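GrpU microcompartment shell protein (Pectobacterium wasabiae, PDB 4OLP) probably forms hexameric tiles in the shell of a glycyl-radical propanediol-type bacterial microcompartment and carries a site for an iron-sulfur cluster. Local coordinates at residues M16-M21 against R28-R33. Residues are numbered along the deposited sequence; the frame is centred on the assembly and turned at random.
Sequences MLKRRM and RLEMVR
Lys18 and Leu29 run alongside each other in opposite senses, the aliphatic stem of the lysine lying against one branch of the leucine. CD2 of Leu29 does the touching, resting 3.8 Å from Lys18 CG, with Lys18 CE also against it. Because the lysine chain is extended all the way beyond CG (chi2 to chi4 all near 180°), its methylenes run past Leu29 and carry the ammonium to the carboxylate of Glu30. The backbones themselves stay well apart, with 8.8 Å between the CA atoms of Lys18 and Leu29. NZ of Lys18 makes a salt bridge to OE2 of Glu30; the separation of 2.4 Å is very short and, at this resolution, of doubtful precision. OE1 of Glu30 lies 3.4 Å from Lys18 NZ. A bend at chi2 (74°) turns the glutamate chain back and brings its end nearer to the lysine.

The other branch of Leu29, CD1, meets CE of Met21 tip to tip at 3.6 Å, and both side chains, each buried, also pack on Phe79 of strand 74-80, with Met21 reaching Ser63 as well. This buried apolar side contrasts with the ionic pair at the edge, where Glu30 is exposed and Lys18 partly so. The hydrogen bond from Arg26 NE to Lys18 O further ties the end of helix 11-19 to helix 23-26, while Arg20 forms a salt bridge with Glu64 of a second subunit. The arrangement thus joins the end of helix 11-19 and the turn after it to the loop leading into strand 36-42, with Met21 and Leu29 packed on the antiparallel sheet of the BMC-domain alpha/beta fold of microcompartment shell proteins.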
ATOM      1  N   MET B  16      17.139 -10.314  12.692  1.00 93.71           N
ATOM      2  CA  MET B  16      16.420  -9.340  11.859  1.00 96.74           C
ATOM      3  C   MET B  16      15.360 -10.028  11.019  1.00 92.76           C
ATOM      4  O   MET B  16      14.236  -9.530  10.862  1.00 94.26           O
ATOM      5  CB  MET B  16      17.388  -8.564  10.954  1.00 97.50           C
ATOM      6  CG  MET B  16      18.037  -7.388  11.660  1.00114.64           C
ATOM      7  SD  MET B  16      19.434  -6.630  10.794  1.00136.55           S
ATOM      8  CE  MET B  16      18.640  -5.869   9.378  1.00134.62           C
ATOM      9  N   LEU B  17      15.734 -11.176  10.479  1.00 91.86           N
ATOM     10  CA  LEU B  17      14.837 -11.942   9.630  1.00 91.45           C
ATOM     11  C   LEU B  17      13.711 -12.558  10.435  1.00 87.92           C
ATOM     12  O   LEU B  17      12.579 -12.521   9.979  1.00 90.07           O
ATOM     13  CB  LEU B  17      15.601 -13.014   8.856  1.00 86.91           C
ATOM     14  CG  LEU B  17      16.495 -12.431   7.752  1.00 87.17           C
ATOM     15  CD1 LEU B  17      17.419 -13.503   7.212  1.00 90.52           C
ATOM     16  CD2 LEU B  17      15.689 -11.828   6.608  1.00 88.17           C
ATOM     17  N   LYS B  18      14.020 -13.079  11.627  1.00 85.14           N
ATOM     18  CA  LYS B  18      13.011 -13.684  12.517  1.00 81.74           C
ATOM     19  C   LYS B  18      11.929 -12.709  12.908  1.00 81.42           C
ATOM     20  O   LYS B  18      10.757 -13.064  12.952  1.00 75.81           O
ATOM     21  CB  LYS B  18      13.640 -14.268  13.771  1.00 86.29           C
ATOM     22  CG  LYS B  18      14.354 -15.576  13.519  1.00 96.16           C
ATOM     23  CD  LYS B  18      14.788 -16.210  14.822  1.00104.55           C
ATOM     24  CE  LYS B  18      15.276 -17.624  14.569  1.00122.69           C
ATOM     25  NZ  LYS B  18      15.595 -18.337  15.836  1.00131.59           N
ATOM     26  N   ARG B  19      12.320 -11.464  13.159  1.00 86.01           N
ATOM     27  CA  ARG B  19      11.353 -10.401  13.430  1.00 87.77           C
ATOM     28  C   ARG B  19      10.397 -10.208  12.284  1.00 85.42           C
ATOM     29  O   ARG B  19       9.278  -9.791  12.489  1.00 95.53           O
ATOM     30  CB  ARG B  19      12.064  -9.077  13.658  1.00 91.08           C
ATOM     31  CG  ARG B  19      12.447  -8.856  15.093  1.00 97.43           C
ATOM     32  CD  ARG B  19      13.818  -8.218  15.110  1.00107.70           C
ATOM     33  NE  ARG B  19      14.641  -8.655  16.236  1.00118.10           N
ATOM     34  CZ  ARG B  19      15.895  -8.257  16.439  1.00122.97           C
ATOM     35  NH1 ARG B  19      16.464  -7.379  15.613  1.00129.25           N
ATOM     36  NH2 ARG B  19      16.580  -8.724  17.478  1.00120.27           N
ATOM     37  N   ARG B  20      10.835 -10.506  11.074  1.00 80.58           N
ATOM     38  CA  ARG B  20      10.009 -10.272   9.917  1.00 83.83           C
ATOM     39  C   ARG B  20       9.330 -11.517   9.356  1.00 81.62           C
ATOM     40  O   ARG B  20       8.799 -11.475   8.235  1.00 81.13           O
ATOM     41  CB  ARG B  20      10.824  -9.643   8.814  1.00 90.90           C
ATOM     42  CG  ARG B  20      10.976  -8.136   8.894  1.00107.51           C
ATOM     43  CD  ARG B  20      10.405  -7.715   7.552  1.00122.73           C
ATOM     44  NE  ARG B  20      10.678  -6.391   7.009  1.00137.38           N
ATOM     45  CZ  ARG B  20      10.678  -6.127   5.697  1.00139.47           C
ATOM     46  NH1 ARG B  20      10.472  -7.093   4.801  1.00132.53           N
ATOM     47  NH2 ARG B  20      10.905  -4.894   5.262  1.00144.44           N
ATOM     48  N   MET B  21       9.335 -12.611  10.117  1.00 76.82           N
ATOM     49  CA  MET B  21       8.574 -13.789   9.740  1.00 79.46           C
ATOM     50  C   MET B  21       7.499 -14.134  10.781  1.00 84.23           C
ATOM     51  O   MET B  21       7.547 -13.652  11.905  1.00 84.24           O
ATOM     52  CB  MET B  21       9.458 -14.980   9.441  1.00 80.62           C
ATOM     53  CG  MET B  21      10.582 -15.238  10.404  1.00 87.56           C
ATOM     54  SD  MET B  21      11.878 -16.168   9.532  1.00 83.90           S
ATOM     55  CE  MET B  21      11.440 -17.810  10.079  1.00 84.76           C
ATOM     56  N   ARG B  28      11.371 -23.195  12.962  1.00 92.09           N
ATOM     57  CA  ARG B  28      12.000 -23.981  11.899  1.00 97.59           C
ATOM     58  C   ARG B  28      13.504 -23.673  11.665  1.00 94.03           C
ATOM     59  O   ARG B  28      14.229 -24.471  11.041  1.00 93.80           O
ATOM     60  CB  ARG B  28      11.185 -23.850  10.600  1.00109.09           C
ATOM     61  CG  ARG B  28       9.912 -24.708  10.622  1.00122.66           C
ATOM     62  CD  ARG B  28       8.632 -23.933  10.353  1.00136.63           C
ATOM     63  NE  ARG B  28       8.549 -23.469   8.967  1.00143.93           N
ATOM     64  CZ  ARG B  28       7.466 -22.924   8.409  1.00148.43           C
ATOM     65  NH1 ARG B  28       6.348 -22.763   9.110  1.00149.23           N
ATOM     66  NH2 ARG B  28       7.500 -22.532   7.138  1.00152.65           N
ATOM     67  N   LEU B  29      13.966 -22.528  12.155  1.00 80.05           N
ATOM     68  CA  LEU B  29      15.369 -22.149  12.008  1.00 77.00           C
ATOM     69  C   LEU B  29      16.351 -22.947  12.861  1.00 78.18           C
ATOM     70  O   LEU B  29      17.485 -23.189  12.442  1.00 85.90           O
ATOM     71  CB  LEU B  29      15.533 -20.650  12.253  1.00 74.68           C
ATOM     72  CG  LEU B  29      15.535 -19.790  10.982  1.00 72.35           C
ATOM     73  CD1 LEU B  29      14.278 -20.003  10.145  1.00 76.20           C
ATOM     74  CD2 LEU B  29      15.727 -18.323  11.326  1.00 71.93           C
ATOM     75  N   GLU B  30      15.922 -23.357  14.043  1.00 76.43           N
ATOM     76  CA  GLU B  30      16.742 -24.201  14.889  1.00 77.89           C
ATOM     77  C   GLU B  30      16.647 -25.672  14.532  1.00 78.55           C
ATOM     78  O   GLU B  30      17.325 -26.492  15.130  1.00 83.40           O
ATOM     79  CB  GLU B  30      16.392 -23.999  16.354  1.00 82.12           C
ATOM     80  CG  GLU B  30      16.895 -22.693  16.916  1.00 87.91           C
ATOM     81  CD  GLU B  30      16.088 -21.506  16.441  1.00 96.63           C
ATOM     82  OE1 GLU B  30      14.875 -21.629  16.129  1.00104.70           O
ATOM     83  OE2 GLU B  30      16.680 -20.417  16.397  1.00105.41           O
ATOM     84  N   MET B  31      15.809 -26.022  13.569  1.00 80.33           N
ATOM     85  CA  MET B  31      15.694 -27.400  13.175  1.00 81.09           C
ATOM     86  C   MET B  31      16.584 -27.623  11.970  1.00 76.97           C
ATOM     87  O   MET B  31      16.652 -28.733  11.471  1.00 86.99           O
ATOM     88  CB  MET B  31      14.231 -27.758  12.862  1.00 88.75           C
ATOM     89  CG  MET B  31      13.277 -27.570  14.048  1.00101.18           C
ATOM     90  SD  MET B  31      11.497 -27.611  13.702  1.00111.22           S
ATOM     91  CE  MET B  31      11.264 -29.358  13.350  1.00116.62           C
ATOM     92  N   VAL B  32      17.294 -26.596  11.513  1.00 73.91           N
ATOM     93  CA  VAL B  32      18.083 -26.710  10.260  1.00 69.02           C
ATOM     94  C   VAL B  32      19.412 -25.949  10.330  1.00 66.25           C
ATOM     95  O   VAL B  32      19.490 -24.871  10.942  1.00 67.47           O
ATOM     96  CB  VAL B  32      17.265 -26.249   9.054  1.00 64.57           C
ATOM     97  CG1 VAL B  32      17.361 -24.741   8.858  1.00 64.98           C
ATOM     98  CG2 VAL B  32      17.691 -26.968   7.811  1.00 73.37           C
ATOM     99  N   ARG B  33      20.461 -26.528   9.756  1.00 60.44           N
ATOM    100  CA  ARG B  33      21.766 -25.887   9.769  1.00 66.54           C
ATOM    101  C   ARG B  33      21.822 -24.718   8.778  1.00 67.74           C
ATOM    102  O   ARG B  33      21.678 -24.914   7.577  1.00 67.09           O
ATOM    103  CB  ARG B  33      22.815 -26.875   9.338  1.00 74.58           C
ATOM    104  CG  ARG B  33      24.172 -26.262   9.079  1.00 74.13           C
ATOM    105  CD  ARG B  33      25.180 -27.345   8.857  1.00 77.27           C
ATOM    106  NE  ARG B  33      26.411 -26.720   8.373  1.00 83.98           N
ATOM    107  CZ  ARG B  33      27.630 -27.207   8.535  1.00 86.35           C
ATOM    108  NH1 ARG B  33      28.626 -26.509   8.041  1.00 79.71           N
ATOM    109  NH2 ARG B  33      27.861 -28.355   9.199  1.00 93.45           N
TER